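Side-chain contacts in probable glucarate dehydratase (Mycobacterium smegmatis str. MC2 155, PDB 3VDG), which probably dehydrates glucarate or a related acid sugar as a member of the enolase superfamily, with a metal ion in its active site: residues N101-L106 / R134-F139; T127-V132 / H317-G322. One frame throughout, in Å; residues are numbered along the deposited sequence. Where two conformers were deposited one is given.

Contact 1: residues N101-L106 / R134-F139; sequences NVIRAL and RVFSPF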
ATOM      1  N   ASN A 101      -7.148  -8.359   6.624  1.00 18.26           N
ATOM      2  CA  ASN A 101      -6.604  -7.529   7.719  1.00 16.76           C
ATOM      3  C   ASN A 101      -6.849  -8.212   9.066  1.00 15.95           C
ATOM      4  O   ASN A 101      -5.945  -8.337   9.897  1.00 20.76           O
ATOM      5  CB  ASN A 101      -7.248  -6.141   7.760  1.00 15.80           C
ATOM      6  CG  ASN A 101      -6.803  -5.247   6.608  1.00 22.63           C
ATOM      7  OD1 ASN A 101      -5.703  -5.402   6.082  1.00 21.85           O
ATOM      8  ND2 ASN A 101      -7.673  -4.321   6.199  1.00 21.36           N
ATOM      9  N   VAL A 102      -8.092  -8.642   9.278  1.00 15.63           N
ATOM     10  CA  VAL A 102      -8.461  -9.319  10.512  1.00 19.28           C
ATOM     11  C   VAL A 102      -7.669 -10.626  10.651  1.00 20.17           C
ATOM     12  O   VAL A 102      -7.226 -10.978  11.741  1.00 21.66           O
ATOM     13  CB  VAL A 102      -9.989  -9.628  10.531  1.00 20.47           C
ATOM     14  CG1 VAL A 102     -10.311 -10.718  11.531  1.00 26.41           C
ATOM     15  CG2 VAL A 102     -10.795  -8.360  10.831  1.00 21.22           C
ATOM     16  N   ILE A 103      -7.501 -11.344   9.541  1.00 18.52           N
ATOM     17  CA  ILE A 103      -6.828 -12.634   9.566  1.00 18.75           C
ATOM     18  C   ILE A 103      -5.374 -12.462  10.013  1.00 22.22           C
ATOM     19  O   ILE A 103      -4.864 -13.248  10.816  1.00 21.97           O
ATOM     20  CB  ILE A 103      -6.966 -13.380   8.216  1.00 21.19           C
ATOM     21  CG1 ILE A 103      -8.384 -13.976   8.087  1.00 16.53           C
ATOM     22  CG2 ILE A 103      -5.947 -14.508   8.075  1.00 19.34           C
ATOM     23  CD1 ILE A 103      -8.710 -14.371   6.661  1.00 19.17           C
ATOM     24  N   ARG A 104      -4.705 -11.410   9.539  1.00 17.10           N
ATOM     25  CA  ARG A 104      -3.327 -11.212   9.988  1.00 20.10           C
ATOM     26  C   ARG A 104      -3.288 -10.966  11.489  1.00 17.11           C
ATOM     27  O   ARG A 104      -2.404 -11.490  12.200  1.00 22.28           O
ATOM     28  CB  ARG A 104      -2.621 -10.056   9.258  1.00 19.83           C
ATOM     29  CG  ARG A 104      -1.132  -9.960   9.609  1.00 20.52           C
ATOM     30  CD  ARG A 104      -0.481  -8.715   9.007  1.00 22.03           C
ATOM     31  NE  ARG A 104       0.968  -8.717   9.243  1.00 26.01           N
ATOM     32  CZ  ARG A 104       1.544  -8.351  10.387  1.00 31.42           C
ATOM     33  NH1 ARG A 104       0.794  -7.937  11.404  1.00 24.41           N
ATOM     34  NH2 ARG A 104       2.873  -8.403  10.516  1.00 29.16           N
ATOM     35  N   ALA A 105      -4.222 -10.155  11.983  1.00 20.05           N
ATOM     36  CA  ALA A 105      -4.208  -9.816  13.402  1.00 22.15           C
ATOM     37  C   ALA A 105      -4.474 -11.066  14.264  1.00 24.41           C
ATOM     38  O   ALA A 105      -3.863 -11.237  15.318  1.00 25.39           O
ATOM     39  CB  ALA A 105      -5.221  -8.711  13.709  1.00 23.39           C
ATOM     40  N   LEU A 106      -5.395 -11.928  13.827  1.00 17.05           N
ATOM     41  CA  LEU A 106      -5.652 -13.189  14.544  1.00 19.52           C
ATOM     42  C   LEU A 106      -4.413 -14.074  14.586  1.00 23.12           C
ATOM     43  O   LEU A 106      -4.144 -14.764  15.581  1.00 22.35           O
ATOM     44  CB  LEU A 106      -6.804 -13.959  13.894  1.00 19.30           C
ATOM     45  CG  LEU A 106      -8.194 -13.316  14.013  1.00 25.67           C
ATOM     46  CD1 LEU A 106      -9.225 -14.049  13.158  1.00 24.90           C
ATOM     47  CD2 LEU A 106      -8.630 -13.324  15.464  1.00 22.76           C
ATOM     48  N   ARG A 134       5.688 -14.174   7.628  1.00 19.31           N
ATOM     49  CA  ARG A 134       5.995 -15.458   7.004  1.00 19.50           C
ATOM     50  C   ARG A 134       4.857 -16.462   7.193  1.00 22.06           C
ATOM     51  O   ARG A 134       4.584 -17.267   6.304  1.00 19.27           O
ATOM     52  CB  ARG A 134       7.301 -16.038   7.570  1.00 22.10           C
ATOM     53  CG  ARG A 134       8.552 -15.473   6.911  1.00 35.61           C
ATOM     54  CD  ARG A 134       9.809 -16.058   7.539  1.00 33.53           C
ATOM     55  NE  ARG A 134      10.023 -15.483   8.862  1.00 40.46           N
ATOM     56  CZ  ARG A 134      11.045 -15.789   9.655  1.00 69.97           C
ATOM     57  NH1 ARG A 134      11.966 -16.676   9.268  1.00 39.42           N
ATOM     58  NH2 ARG A 134      11.149 -15.193  10.832  1.00 38.83           N
ATOM     59  N   VAL A 135       4.202 -16.418   8.354  1.00 21.42           N
ATOM     60  CA  VAL A 135       3.101 -17.359   8.635  1.00 20.90           C
ATOM     61  C   VAL A 135       1.810 -16.945   7.931  1.00 19.68           C
ATOM     62  O   VAL A 135       1.122 -17.774   7.371  1.00 21.36           O
ATOM     63  CB  VAL A 135       2.883 -17.527  10.149  1.00 21.50           C
ATOM     64  CG1 VAL A 135       1.695 -18.447  10.412  1.00 20.12           C
ATOM     65  CG2 VAL A 135       4.164 -18.080  10.792  1.00 18.61           C
ATOM     66  N   PHE A 136       1.533 -15.640   7.920  1.00 18.86           N
ATOM     67  CA  PHE A 136       0.333 -15.077   7.292  1.00 19.93           C
ATOM     68  C   PHE A 136       0.386 -15.239   5.779  1.00 22.15           C
ATOM     69  O   PHE A 136      -0.615 -15.561   5.137  1.00 20.16           O
ATOM     70  CB  PHE A 136       0.237 -13.593   7.690  1.00 16.50           C
ATOM     71  CG  PHE A 136      -0.804 -12.786   6.942  1.00 19.90           C
ATOM     72  CD1 PHE A 136      -2.145 -13.152   6.940  1.00 19.07           C
ATOM     73  CD2 PHE A 136      -0.441 -11.597   6.304  1.00 19.13           C
ATOM     74  CE1 PHE A 136      -3.095 -12.381   6.273  1.00 22.63           C
ATOM     75  CE2 PHE A 136      -1.382 -10.826   5.637  1.00 19.25           C
ATOM     76  CZ  PHE A 136      -2.717 -11.216   5.625  1.00 22.35           C
ATOM     77  N   SER A 137       1.566 -15.024   5.204  1.00 17.99           N
ATOM     78  CA  SER A 137       1.697 -15.023   3.752  1.00 18.74           C
ATOM     79  C   SER A 137       0.905 -16.109   2.981  1.00 18.27           C
ATOM     80  O   SER A 137       0.070 -15.777   2.134  1.00 21.08           O
ATOM     81  CB  SER A 137       3.184 -15.076   3.366  1.00 19.60           C
ATOM     82  OG  SER A 137       3.304 -15.081   1.963  1.00 24.68           O
ATOM     83  N   PRO A 138       1.181 -17.411   3.232  1.00 18.31           N
ATOM     84  CA  PRO A 138       0.484 -18.428   2.429  1.00 19.63           C
ATOM     85  C   PRO A 138      -1.038 -18.423   2.609  1.00 19.85           C
ATOM     86  O   PRO A 138      -1.782 -18.766   1.676  1.00 18.05           O
ATOM     87  CB  PRO A 138       1.050 -19.758   2.963  1.00 20.44           C
ATOM     88  CG  PRO A 138       1.530 -19.438   4.346  1.00 18.93           C
ATOM     89  CD  PRO A 138       2.079 -18.022   4.233  1.00 17.72           C
ATOM     90  N   PHE A 139      -1.506 -18.049   3.791  1.00 17.14           N
ATOM     91  CA  PHE A 139      -2.951 -17.961   4.000  1.00 19.76           C
ATOM     92  C   PHE A 139      -3.540 -16.783   3.247  1.00 21.12           C
ATOM     93  O   PHE A 139      -4.644 -16.873   2.699  1.00 20.76           O
ATOM     94  CB  PHE A 139      -3.295 -17.888   5.482  1.00 19.26           C
ATOM     95  CG  PHE A 139      -2.923 -19.127   6.224  1.00 21.32           C
ATOM     96  CD1 PHE A 139      -3.697 -20.281   6.107  1.00 21.15           C
ATOM     97  CD2 PHE A 139      -1.775 -19.160   7.002  1.00 22.72           C
ATOM     98  CE1 PHE A 139      -3.333 -21.453   6.755  1.00 19.24           C
ATOM     99  CE2 PHE A 139      -1.414 -20.332   7.669  1.00 23.40           C
ATOM    100  CZ  PHE A 139      -2.199 -21.472   7.549  1.00 22.10           C
TER

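Contact 2: residues T127-V132 / H317-G322; sequences TSASVV and HHYWGG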
ATOM      1  N   THR A 127      17.836 -13.732   8.629  1.00 51.61           N
ATOM      2  CA  THR A 127      17.300 -13.964   9.971  1.00 61.70           C
ATOM      3  C   THR A 127      16.470 -12.815  10.588  1.00 72.28           C
ATOM      4  O   THR A 127      16.081 -12.893  11.748  1.00 54.34           O
ATOM      5  CB  THR A 127      18.413 -14.402  10.964  1.00 88.23           C
ATOM      6  OG1 THR A 127      19.315 -13.313  11.215  1.00 48.75           O
ATOM      7  CG2 THR A 127      19.195 -15.605  10.416  1.00 57.05           C
ATOM      8  N   SER A 128      16.172 -11.763   9.835  1.00 36.94           N
ATOM      9  CA  SER A 128      15.455 -10.640  10.430  0.50 39.88           C
ATOM     10  C   SER A 128      14.029 -10.427   9.902  1.00 37.08           C
ATOM     11  O   SER A 128      13.427  -9.387  10.150  1.00 34.43           O
ATOM     12  CB  SER A 128      16.280  -9.347  10.321  0.50 51.04           C
ATOM     13  OG  SER A 128      16.636  -9.049   8.980  0.50 31.34           O
ATOM     14  N   ALA A 129      13.476 -11.411   9.188  1.00 38.30           N
ATOM     15  CA  ALA A 129      12.109 -11.245   8.651  1.00 33.70           C
ATOM     16  C   ALA A 129      11.044 -11.464   9.729  1.00 32.39           C
ATOM     17  O   ALA A 129      11.266 -12.201  10.688  1.00 31.47           O
ATOM     18  CB  ALA A 129      11.866 -12.155   7.451  1.00 28.22           C
ATOM     19  N   SER A 130       9.903 -10.802   9.580  1.00 27.04           N
ATOM     20  CA  SER A 130       8.789 -10.923  10.526  1.00 29.42           C
ATOM     21  C   SER A 130       8.259 -12.352  10.555  1.00 35.54           C
ATOM     22  O   SER A 130       8.032 -12.968   9.500  1.00 26.26           O
ATOM     23  CB  SER A 130       7.660  -9.963  10.133  1.00 34.02           C
ATOM     24  OG  SER A 130       6.395 -10.377  10.640  1.00 29.48           O
ATOM     25  N   VAL A 131       8.089 -12.901  11.754  1.00 28.09           N
ATOM     26  CA  VAL A 131       7.518 -14.239  11.870  1.00 26.76           C
ATOM     27  C   VAL A 131       6.035 -14.227  11.491  1.00 18.96           C
ATOM     28  O   VAL A 131       5.561 -15.136  10.814  1.00 24.99           O
ATOM     29  CB  VAL A 131       7.673 -14.824  13.284  1.00 34.61           C
ATOM     30  CG1 VAL A 131       6.899 -16.136  13.389  1.00 25.27           C
ATOM     31  CG2 VAL A 131       9.147 -15.067  13.583  1.00 35.18           C
ATOM     32  N   VAL A 132       5.309 -13.200  11.917  1.00 20.24           N
ATOM     33  CA  VAL A 132       3.890 -13.110  11.608  1.00 25.92           C
ATOM     34  C   VAL A 132       3.705 -13.055  10.087  1.00 27.79           C
ATOM     35  O   VAL A 132       2.874 -13.761   9.508  1.00 23.92           O
ATOM     36  CB  VAL A 132       3.244 -11.895  12.282  1.00 26.68           C
ATOM     37  CG1 VAL A 132       1.849 -11.639  11.723  1.00 26.70           C
ATOM     38  CG2 VAL A 132       3.173 -12.126  13.792  1.00 28.88           C
ATOM     39  N   HIS A 317       7.079 -12.051  -1.506  1.00 15.60           N
ATOM     40  CA  HIS A 317       5.800 -12.129  -0.779  1.00 18.30           C
ATOM     41  C   HIS A 317       5.801 -13.190   0.282  1.00 19.56           C
ATOM     42  O   HIS A 317       4.958 -13.172   1.174  1.00 19.98           O
ATOM     43  CB  HIS A 317       4.612 -12.326  -1.729  1.00 17.70           C
ATOM     44  CG  HIS A 317       4.498 -13.711  -2.308  1.00 18.69           C
ATOM     45  ND1 HIS A 317       5.084 -14.064  -3.464  1.00 19.13           N
ATOM     46  CD2 HIS A 317       3.787 -14.836  -1.864  1.00 15.85           C
ATOM     47  CE1 HIS A 317       4.793 -15.344  -3.735  1.00 21.02           C
ATOM     48  NE2 HIS A 317       4.001 -15.814  -2.747  1.00 19.85           N
ATOM     49  N   HIS A 318       6.746 -14.124   0.214  1.00 17.44           N
ATOM     50  CA  HIS A 318       6.780 -15.230   1.191  1.00 17.60           C
ATOM     51  C   HIS A 318       7.217 -14.773   2.549  1.00 23.39           C
ATOM     52  O   HIS A 318       6.849 -15.381   3.567  1.00 19.80           O
ATOM     53  CB  HIS A 318       7.691 -16.367   0.716  1.00 15.00           C
ATOM     54  CG  HIS A 318       7.298 -16.953  -0.617  1.00 17.75           C
ATOM     55  ND1 HIS A 318       7.809 -16.499  -1.803  1.00 20.31           N
ATOM     56  CD2 HIS A 318       6.433 -17.997  -0.937  1.00 17.30           C
ATOM     57  CE1 HIS A 318       7.296 -17.230  -2.815  1.00 24.09           C
ATOM     58  NE2 HIS A 318       6.456 -18.141  -2.290  1.00 19.51           N
ATOM     59  N   TYR A 319       8.015 -13.711   2.621  1.00 17.50           N
ATOM     60  CA  TYR A 319       8.398 -13.221   3.959  1.00 18.24           C
ATOM     61  C   TYR A 319       7.984 -11.783   4.292  1.00 20.67           C
ATOM     62  O   TYR A 319       8.057 -11.377   5.457  1.00 20.18           O
ATOM     63  CB  TYR A 319       9.877 -13.515   4.301  1.00 21.08           C
ATOM     64  CG  TYR A 319      10.920 -12.868   3.410  1.00 18.46           C
ATOM     65  CD1 TYR A 319      11.661 -13.634   2.519  1.00 20.07           C
ATOM     66  CD2 TYR A 319      11.162 -11.505   3.465  1.00 20.74           C
ATOM     67  CE1 TYR A 319      12.630 -13.061   1.712  1.00 22.26           C
ATOM     68  CE2 TYR A 319      12.125 -10.918   2.648  1.00 22.88           C
ATOM     69  CZ  TYR A 319      12.857 -11.708   1.775  1.00 21.76           C
ATOM     70  OH  TYR A 319      13.817 -11.136   0.950  1.00 23.85           O
ATOM     71  N   TRP A 320       7.505 -11.037   3.291  1.00 19.88           N
ATOM     72  CA  TRP A 320       6.909  -9.701   3.514  1.00 18.66           C
ATOM     73  C   TRP A 320       5.452  -9.717   3.879  1.00 22.49           C
ATOM     74  O   TRP A 320       4.887  -8.687   4.250  1.00 23.86           O
ATOM     75  CB  TRP A 320       7.104  -8.795   2.293  1.00 22.20           C
ATOM     76  CG  TRP A 320       8.497  -8.232   2.187  1.00 19.09           C
ATOM     77  CD1 TRP A 320       9.580  -8.784   1.524  1.00 19.81           C
ATOM     78  CD2 TRP A 320       9.000  -6.968   2.759  1.00 18.38           C
ATOM     79  NE1 TRP A 320      10.682  -7.972   1.634  1.00 22.39           N
ATOM     80  CE2 TRP A 320      10.398  -6.871   2.368  1.00 19.04           C
ATOM     81  CE3 TRP A 320       8.435  -5.937   3.490  1.00 17.95           C
ATOM     82  CZ2 TRP A 320      11.186  -5.791   2.721  1.00 18.29           C
ATOM     83  CZ3 TRP A 320       9.248  -4.855   3.861  1.00 22.76           C
ATOM     84  CH2 TRP A 320      10.592  -4.786   3.474  1.00 17.92           C
ATOM     85  N   GLY A 321       4.807 -10.875   3.775  1.00 20.63           N
ATOM     86  CA  GLY A 321       3.454 -10.997   4.319  1.00 18.70           C
ATOM     87  C   GLY A 321       2.358 -11.113   3.274  1.00 21.38           C
ATOM     88  O   GLY A 321       1.218 -10.742   3.519  1.00 19.10           O
ATOM     89  N   GLY A 322       2.684 -11.643   2.106  1.00 17.09           N
ATOM     90  CA  GLY A 322       1.638 -11.913   1.104  1.00 16.21           C
ATOM     91  C   GLY A 322       1.583 -10.847   0.026  1.00 18.70           C
ATOM     92  O   GLY A 322       2.455  -9.978  -0.043  1.00 16.22           O
TER
HETATM   93  O   HOH W   1       9.242  -9.508   7.076  1.00 21.08           O

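Contact 1: residues N101-L106 / R134-F139
Phe136 reaches across from its helix to lie flat under Arg104. It is the aliphatic part of the arginine that makes the contact: CB of Arg104 stands 3.6 Å from the centroid of the Phe136 ring and only 5° off the ring normal, a centred CH-pi contact. The same face continues along the chain, with Arg104 CG 3.8 Å from CD2 of Phe136, while Arg104 CD passes 4.0 Å from that same CD2 on its way out. Even the backbone takes part, Arg104 N lying 3.8 Å from Phe136 CE1. The second neighbour, Ile103, comes to the rim instead: its CG2 sits near the plane of the ring, 4.0 Å from Phe136 CE1.

Geometry one step back explains this. The two helices bring the CA atoms of Arg104 and Phe136 to 6.0 Å, the CA–CB bond of Phe136 points at the other helix, and its ring swings out with CG opposite the backbone N (chi1 170°). Arg104 is extended from CG to NE, which carries its guanidinium beyond the ring with the two planes 79° apart. The charge is paired with Asp133 OD1, bound through Arg104 NE, one helical turn ahead of the ring.

Farther out, Ile107 also packs on Phe136, and Ile103 touches Ile92 and Cys143. At the start of the segment, Asn101 ND2 donates to Gly161 O of the second subunit, so helix 100-111 joins this core to the dimer interface. Packing of helix 100-111 on helix 131-151, with helix 79-92 alongside, belongs to the helical part of the N-terminal capping domain of the enolase superfamily.

Contact 2: residues T127-V132 / H317-G322
Ala129 meets Tyr319 where the loop leading into helix 131-151 comes up against the turn that follows strand 312-315 of the barrel. In the enolase superfamily this is a seam between the capping domain and the C-terminal barrel, and here it is buried.

The apolar part is small. Ala129 CB points at the other segment and touches Tyr319 CB at 4.0 Å, with the near ring atom Tyr319 CD2 hardly farther, so the methyl rests in the angle between CB and ring and approaches the ring obliquely. Tyr319 CG sits between its own backbone N and carbonyl carbon (chi1 62°), which leaves CB and CD2 near Ala129 while the rest of the ring runs on away from it; the side chain also touches Tyr76, Asn292 and Arg134.

Backbone bonds and caps set the shape of each side. Ser130 is the N-cap of helix 131-151: its OG bonds to Asp133 N and also to Asp114 OD1, while OD2 of that aspartate binds Val132 N. On the barrel side, the chain leaves helical angles at Gly321, whose positive phi (110°) redirects it after the short, weakly bonded helix. Gly322 N then bonds back to His317 O at 2.9 Å, closing the turn from five residues on.

Direct polar contact is lacking, the carbonyl oxygens Ser130 O and Tyr319 O staying 4.3 Å apart. A single water bridges the backbones instead: it accepts from Ser130 N at 2.9 Å and donates to Tyr319 O at 2.7 Å.

Helix 131-151 serves both contacts: its N-cap lies in contact 2, and nearly two turns later it supplies Phe136 to contact 1. The centres are 11 Å apart and the two touch directly. Ser137 OG, from the helix of contact 1, lies 2.6 Å from His317 O in a probable hydrogen bond, and Phe136 CD2 packs 3.4 Å from Gly321 O, so the barrel turn of contact 2 borders the phenylalanine. Contact 2 is the one nearer the metal: the Tyr319 side chain is about 7 Å from the sodium ion held by Asp244, Glu269 and Asn292. The centre of contact 1 lies farther from the chain's centre, about 18 Å against 11 Å.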